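Local atomic coordinates of poly(ADP-ribose) glycohydrolase (Thermomonospora curvata, PDB entry 3SIG), a protein that hydrolyses the ribose-ribose bonds of poly(ADP-ribose), releasing ADP-ribose, which is held in a pocket of its macrodomain-type fold. Residues A[232-237]-A[269-274]; A[121-125]-A[147-151]. One frame throughout, in Å; residues are numbered along the deposited sequence.

Contact 1. Residues A[232-237]-A[269-274]; sequences VAETFA and AFARRF
R273 and E234 reach each other because both chains leave the backbone with CG anti to N and then bend at chi2. F270 takes another rotamer, with CG beside its own N (chi1 -81°), which sets one ring face against A233. The contact is a helix-helix packing in the macrodomain-type fold, helix 229-240 against the C-terminal helix 265-273, with the segment axes 9.4 Å apart at a crossing angle of -37°.

A233 sits where the two backbones come nearest, its CA paired with that of F270. Its CB is 3.7 Å from the centroid of the F270 ring and almost on the ring normal, a CH-pi contact over the middle of one face. V232 CG1 and F236 CD2 meet the same ring at its edge, and beyond the two segments F255 meets F270 and also stacks on F274. The ring of F274 brings its CZ corner to the turn of the other helix, 3.8 Å from A237 CB and 3.6 Å from A233 O. A237 N, near the plane of the F274 ring at its edge, already bonds to the A233 carbonyl, so the ring meets a backbone turn whose hydrogen bond is made. V69 of strand 66-70 touches both F270 and F274, so both rings also lie against the sheet.

At the outer side, where E234 is exposed and R273 partly so, a salt bridge closes the contact. The carboxylate oxygen lies almost in the guanidinium plane, whereas NE approaches from well out of the carboxylate plane, so the two groups are not coplanar. A237 CB lies over one guanidinium face, toward its rim. The R273 NE to E234 OE1 bond is 3.0 Å long, with an N-H...O angle of 157°.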
loop_
_atom_site.group_PDB
_atom_site.type_symbol
_atom_site.label_atom_id
_atom_site.label_comp_id
_atom_site.label_asym_id
_atom_site.label_seq_id
_atom_site.Cartn_x
_atom_site.Cartn_y
_atom_site.Cartn_z
ATOM N N VAL A 232 -6.840 0.267 14.359
ATOM C CA VAL A 232 -5.733 0.409 13.419
ATOM C C VAL A 232 -5.084 1.801 13.596
ATOM O O VAL A 232 -3.852 1.913 13.628
ATOM C CB VAL A 232 -6.173 0.158 11.960
ATOM C CG1 VAL A 232 -5.028 0.397 11.027
ATOM C CG2 VAL A 232 -6.682 -1.302 11.828
ATOM N N ALA A 233 -5.883 2.845 13.792
ATOM C CA ALA A 233 -5.319 4.162 14.067
ATOM C C ALA A 233 -4.483 4.108 15.345
ATOM O O ALA A 233 -3.375 4.642 15.390
ATOM C CB ALA A 233 -6.418 5.205 14.182
ATOM N N GLU A 234 -4.999 3.469 16.387
ATOM C CA GLU A 234 -4.257 3.358 17.651
ATOM C C GLU A 234 -2.947 2.586 17.461
ATOM O O GLU A 234 -1.936 2.917 18.096
ATOM C CB GLU A 234 -5.123 2.715 18.738
ATOM C CG GLU A 234 -4.407 2.571 20.060
ATOM C CD GLU A 234 -4.035 3.894 20.676
ATOM O OE1 GLU A 234 -4.773 4.870 20.486
ATOM O OE2 GLU A 234 -3.006 3.945 21.379
ATOM N N THR A 235 -2.964 1.582 16.600
ATOM C CA THR A 235 -1.771 0.785 16.322
ATOM C C THR A 235 -0.678 1.697 15.786
ATOM O O THR A 235 0.463 1.693 16.280
ATOM C CB THR A 235 -2.073 -0.322 15.320
ATOM O OG1 THR A 235 -3.017 -1.227 15.900
ATOM C CG2 THR A 235 -0.845 -1.102 14.920
ATOM N N PHE A 236 -1.004 2.487 14.769
ATOM C CA PHE A 236 -0.023 3.433 14.214
ATOM C C PHE A 236 0.370 4.492 15.234
ATOM O O PHE A 236 1.541 4.873 15.309
ATOM C CB PHE A 236 -0.487 4.061 12.908
ATOM C CG PHE A 236 -0.503 3.111 11.759
ATOM C CD1 PHE A 236 0.676 2.579 11.271
ATOM C CD2 PHE A 236 -1.688 2.811 11.106
ATOM C CE1 PHE A 236 0.671 1.703 10.163
ATOM C CE2 PHE A 236 -1.686 1.960 9.995
ATOM C CZ PHE A 236 -0.500 1.415 9.532
ATOM N N ALA A 237 -0.582 4.949 16.038
ATOM C CA ALA A 237 -0.266 5.943 17.064
ATOM C C ALA A 237 0.730 5.438 18.086
ATOM O O ALA A 237 1.639 6.176 18.495
ATOM C CB ALA A 237 -1.534 6.390 17.787
ATOM N N ALA A 269 -12.108 8.080 12.236
ATOM C CA ALA A 269 -11.329 7.446 13.298
ATOM C C ALA A 269 -9.891 7.941 13.282
ATOM O O ALA A 269 -9.309 8.200 14.334
ATOM C CB ALA A 269 -11.354 5.935 13.147
ATOM N N PHE A 270 -9.324 8.090 12.097
ATOM C CA PHE A 270 -7.963 8.596 11.995
ATOM C C PHE A 270 -7.887 10.082 12.340
ATOM O O PHE A 270 -6.964 10.502 13.054
ATOM C CB PHE A 270 -7.355 8.303 10.616
ATOM C CG PHE A 270 -6.823 6.902 10.504
ATOM C CD1 PHE A 270 -5.464 6.643 10.630
ATOM C CD2 PHE A 270 -7.685 5.829 10.341
ATOM C CE1 PHE A 270 -5.002 5.330 10.562
ATOM C CE2 PHE A 270 -7.211 4.537 10.306
ATOM C CZ PHE A 270 -5.870 4.295 10.406
ATOM N N ALA A 271 -8.878 10.865 11.913
ATOM C CA ALA A 271 -8.919 12.295 12.229
ATOM C C ALA A 271 -8.986 12.496 13.729
ATOM O O ALA A 271 -8.331 13.377 14.276
ATOM C CB ALA A 271 -10.112 12.977 11.546
ATOM N N ARG A 272 -9.764 11.669 14.409
ATOM C CA ARG A 272 -9.884 11.780 15.856
ATOM C C ARG A 272 -8.568 11.482 16.542
ATOM O O ARG A 272 -8.167 12.143 17.493
ATOM C CB ARG A 272 -10.953 10.830 16.385
ATOM C CG ARG A 272 -12.367 11.330 16.098
ATOM C CD ARG A 272 -13.416 10.578 16.905
ATOM N NE ARG A 272 -13.535 9.183 16.500
ATOM C CZ ARG A 272 -14.243 8.762 15.455
ATOM N NH1 ARG A 272 -14.906 9.628 14.697
ATOM N NH2 ARG A 272 -14.294 7.477 15.171
ATOM N N ARG A 273 -7.875 10.459 16.077
ATOM C CA ARG A 273 -6.682 10.034 16.792
ATOM C C ARG A 273 -5.491 10.945 16.509
ATOM O O ARG A 273 -4.689 11.179 17.423
ATOM C CB ARG A 273 -6.333 8.581 16.434
ATOM C CG ARG A 273 -5.109 8.001 17.172
ATOM C CD ARG A 273 -5.368 8.037 18.677
ATOM N NE ARG A 273 -4.227 7.704 19.535
ATOM C CZ ARG A 273 -3.297 8.570 19.925
ATOM N NH1 ARG A 273 -3.311 9.815 19.483
ATOM N NH2 ARG A 273 -2.316 8.174 20.726
ATOM N N PHE A 274 -5.376 11.463 15.297
ATOM C CA PHE A 274 -4.200 12.223 14.884
ATOM C C PHE A 274 -4.489 13.698 14.635
ATOM O O PHE A 274 -3.552 14.462 14.388
ATOM C CB PHE A 274 -3.592 11.614 13.626
ATOM C CG PHE A 274 -3.008 10.241 13.838
ATOM C CD1 PHE A 274 -1.758 10.094 14.437
ATOM C CD2 PHE A 274 -3.691 9.105 13.445
ATOM C CE1 PHE A 274 -1.214 8.848 14.626
ATOM C CE2 PHE A 274 -3.171 7.855 13.644
ATOM C CZ PHE A 274 -1.934 7.709 14.235
#

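Contact 2. Residues A[121-125]-A[147-151]; sequences LYASL and LIYSP
S124 and S150 point their hydroxyls at one another from helix and strand, and their OG atoms close to 2.6 Å, a short hydrogen bond that either serine could donate. This is where the short helix 121-125 packs on the face of strand 147-157 in the mixed sheet of the macrodomain-type fold. The segments run at 132° to each other, with axes 9.2 Å apart.

The tight part is at the serines and at L125. In S124, OG stands anti to the backbone N (chi1 171°), which carries it out from the helix to the strand; it also comes within 3.3 Å of S150 CB. L125 offers one methyl, CD2, which rests 3.8 Å from I148 CG2 and nearly as close to I148 CD1, the two side chains slanting past each other. The same methyl is 4.0 Å from S150 OG.

Packing is looser at L121, whose CD1 reaches only S150 OG, at 4.1 Å. None of this opens to solvent, for all five touching residues are buried. Y132 of helix 129-138 touches both L125 and I148, while F172 of the neighbouring strand 163-175 packs on L121.

Two buried hydroxyls among leucine methyls need partners, and each serine supplies one for the other. S124 OG has a second, T41 OG1, so a chain of three hydroxyls joins the helix to the strand and to the loop ahead of strand 42-44. Such a chain could in principle run its protons in either sense, and it gives this otherwise apolar interface a polar link.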
loop_
_atom_site.group_PDB
_atom_site.type_symbol
_atom_site.label_atom_id
_atom_site.label_comp_id
_atom_site.label_asym_id
_atom_site.label_seq_id
_atom_site.Cartn_x
_atom_site.Cartn_y
_atom_site.Cartn_z
ATOM N N LEU A 121 2.679 -1.546 -10.279
ATOM C CA LEU A 121 2.734 -2.404 -9.105
ATOM C C LEU A 121 2.516 -3.870 -9.431
ATOM O O LEU A 121 3.186 -4.728 -8.876
ATOM C CB LEU A 121 1.712 -1.943 -8.077
ATOM C CG LEU A 121 1.665 -2.766 -6.786
ATOM C CD1 LEU A 121 3.005 -2.786 -6.036
ATOM C CD2 LEU A 121 0.535 -2.220 -5.913
ATOM N N TYR A 122 1.562 -4.202 -10.296
ATOM C CA TYR A 122 1.308 -5.611 -10.632
ATOM C C TYR A 122 2.525 -6.292 -11.212
ATOM O O TYR A 122 2.732 -7.465 -10.975
ATOM C CB TYR A 122 0.155 -5.688 -11.626
ATOM C CG TYR A 122 -0.203 -7.013 -12.268
ATOM C CD1 TYR A 122 -0.662 -8.073 -11.526
ATOM C CD2 TYR A 122 -0.159 -7.146 -13.653
ATOM C CE1 TYR A 122 -1.071 -9.247 -12.178
ATOM C CE2 TYR A 122 -0.552 -8.295 -14.264
ATOM C CZ TYR A 122 -0.987 -9.309 -13.521
ATOM O OH TYR A 122 -1.393 -10.461 -14.187
ATOM N N ALA A 123 3.301 -5.580 -12.035
ATOM C CA ALA A 123 4.478 -6.185 -12.621
ATOM C C ALA A 123 5.454 -6.597 -11.513
ATOM O O ALA A 123 6.129 -7.597 -11.645
ATOM C CB ALA A 123 5.158 -5.241 -13.581
ATOM N N SER A 124 5.550 -5.793 -10.449
ATOM C CA SER A 124 6.376 -6.134 -9.306
ATOM C C SER A 124 5.821 -7.312 -8.511
ATOM O O SER A 124 6.508 -8.292 -8.258
ATOM C CB SER A 124 6.521 -4.880 -8.425
ATOM O OG SER A 124 7.143 -5.198 -7.187
ATOM N N LEU A 125 4.562 -7.203 -8.094
ATOM C CA LEU A 125 3.964 -8.223 -7.223
ATOM C C LEU A 125 3.849 -9.576 -7.911
ATOM O O LEU A 125 4.060 -10.623 -7.275
ATOM C CB LEU A 125 2.620 -7.779 -6.705
ATOM C CG LEU A 125 2.599 -6.459 -5.973
ATOM C CD1 LEU A 125 1.176 -6.155 -5.440
ATOM C CD2 LEU A 125 3.623 -6.481 -4.842
ATOM N N LEU A 147 6.485 -9.309 3.697
ATOM C CA LEU A 147 6.292 -8.018 3.063
ATOM C C LEU A 147 7.022 -8.010 1.737
ATOM O O LEU A 147 8.142 -8.486 1.619
ATOM C CB LEU A 147 6.826 -6.892 4.006
ATOM C CG LEU A 147 6.741 -5.449 3.525
ATOM C CD1 LEU A 147 6.576 -4.540 4.761
ATOM C CD2 LEU A 147 7.987 -5.108 2.823
ATOM N N ILE A 148 6.387 -7.445 0.725
ATOM C CA ILE A 148 7.071 -7.184 -0.535
ATOM C C ILE A 148 7.385 -5.705 -0.621
ATOM O O ILE A 148 6.500 -4.841 -0.463
ATOM C CB ILE A 148 6.228 -7.604 -1.743
ATOM C CG1 ILE A 148 5.918 -9.113 -1.740
ATOM C CG2 ILE A 148 6.930 -7.250 -3.034
ATOM C CD1 ILE A 148 4.836 -9.541 -2.707
ATOM N N TYR A 149 8.652 -5.425 -0.893
ATOM C CA TYR A 149 9.131 -4.074 -1.084
ATOM C C TYR A 149 9.354 -3.868 -2.580
ATOM O O TYR A 149 10.132 -4.605 -3.214
ATOM C CB TYR A 149 10.440 -3.827 -0.314
ATOM C CG TYR A 149 11.026 -2.451 -0.598
ATOM C CD1 TYR A 149 10.423 -1.303 -0.118
ATOM C CD2 TYR A 149 12.129 -2.348 -1.375
ATOM C CE1 TYR A 149 10.951 -0.041 -0.395
ATOM C CE2 TYR A 149 12.668 -1.102 -1.671
ATOM C CZ TYR A 149 12.047 0.033 -1.180
ATOM O OH TYR A 149 12.582 1.281 -1.488
ATOM N N SER A 150 8.697 -2.852 -3.117
ATOM C CA SER A 150 8.739 -2.531 -4.564
ATOM C C SER A 150 9.255 -1.108 -4.764
ATOM O O SER A 150 8.524 -0.155 -4.580
ATOM C CB SER A 150 7.336 -2.655 -5.164
ATOM O OG SER A 150 6.749 -3.920 -4.906
ATOM N N PRO A 151 10.525 -0.962 -5.146
ATOM C CA PRO A 151 11.124 0.383 -5.257
ATOM C C PRO A 151 10.814 1.040 -6.583
ATOM O O PRO A 151 10.775 0.370 -7.625
ATOM C CB PRO A 151 12.626 0.118 -5.175
ATOM C CG PRO A 151 12.792 -1.254 -5.786
ATOM C CD PRO A 151 11.513 -2.025 -5.377
#

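Overall arrangement
Along the chain, contact 2 closes before contact 1 opens. Their centres are 26 Å apart, on opposite sides of the chain's centre, and their nearest atoms stay about 10 Å from each other. What joins them is the seven-stranded mixed sheet: strand 147-157, next to the outermost strand 42-44, carries contact 2, while the aromatic rings of contact 1 rest on strand 66-70, the other outermost strand. Helices thus pack near both edges of the same sheet. Bound ADP-ribose lies about 8 Å from the side chains of both L125 and F270, so both contacts lie near the pocket and probably form part of its surroundings, neither touching the ligand through these side chains.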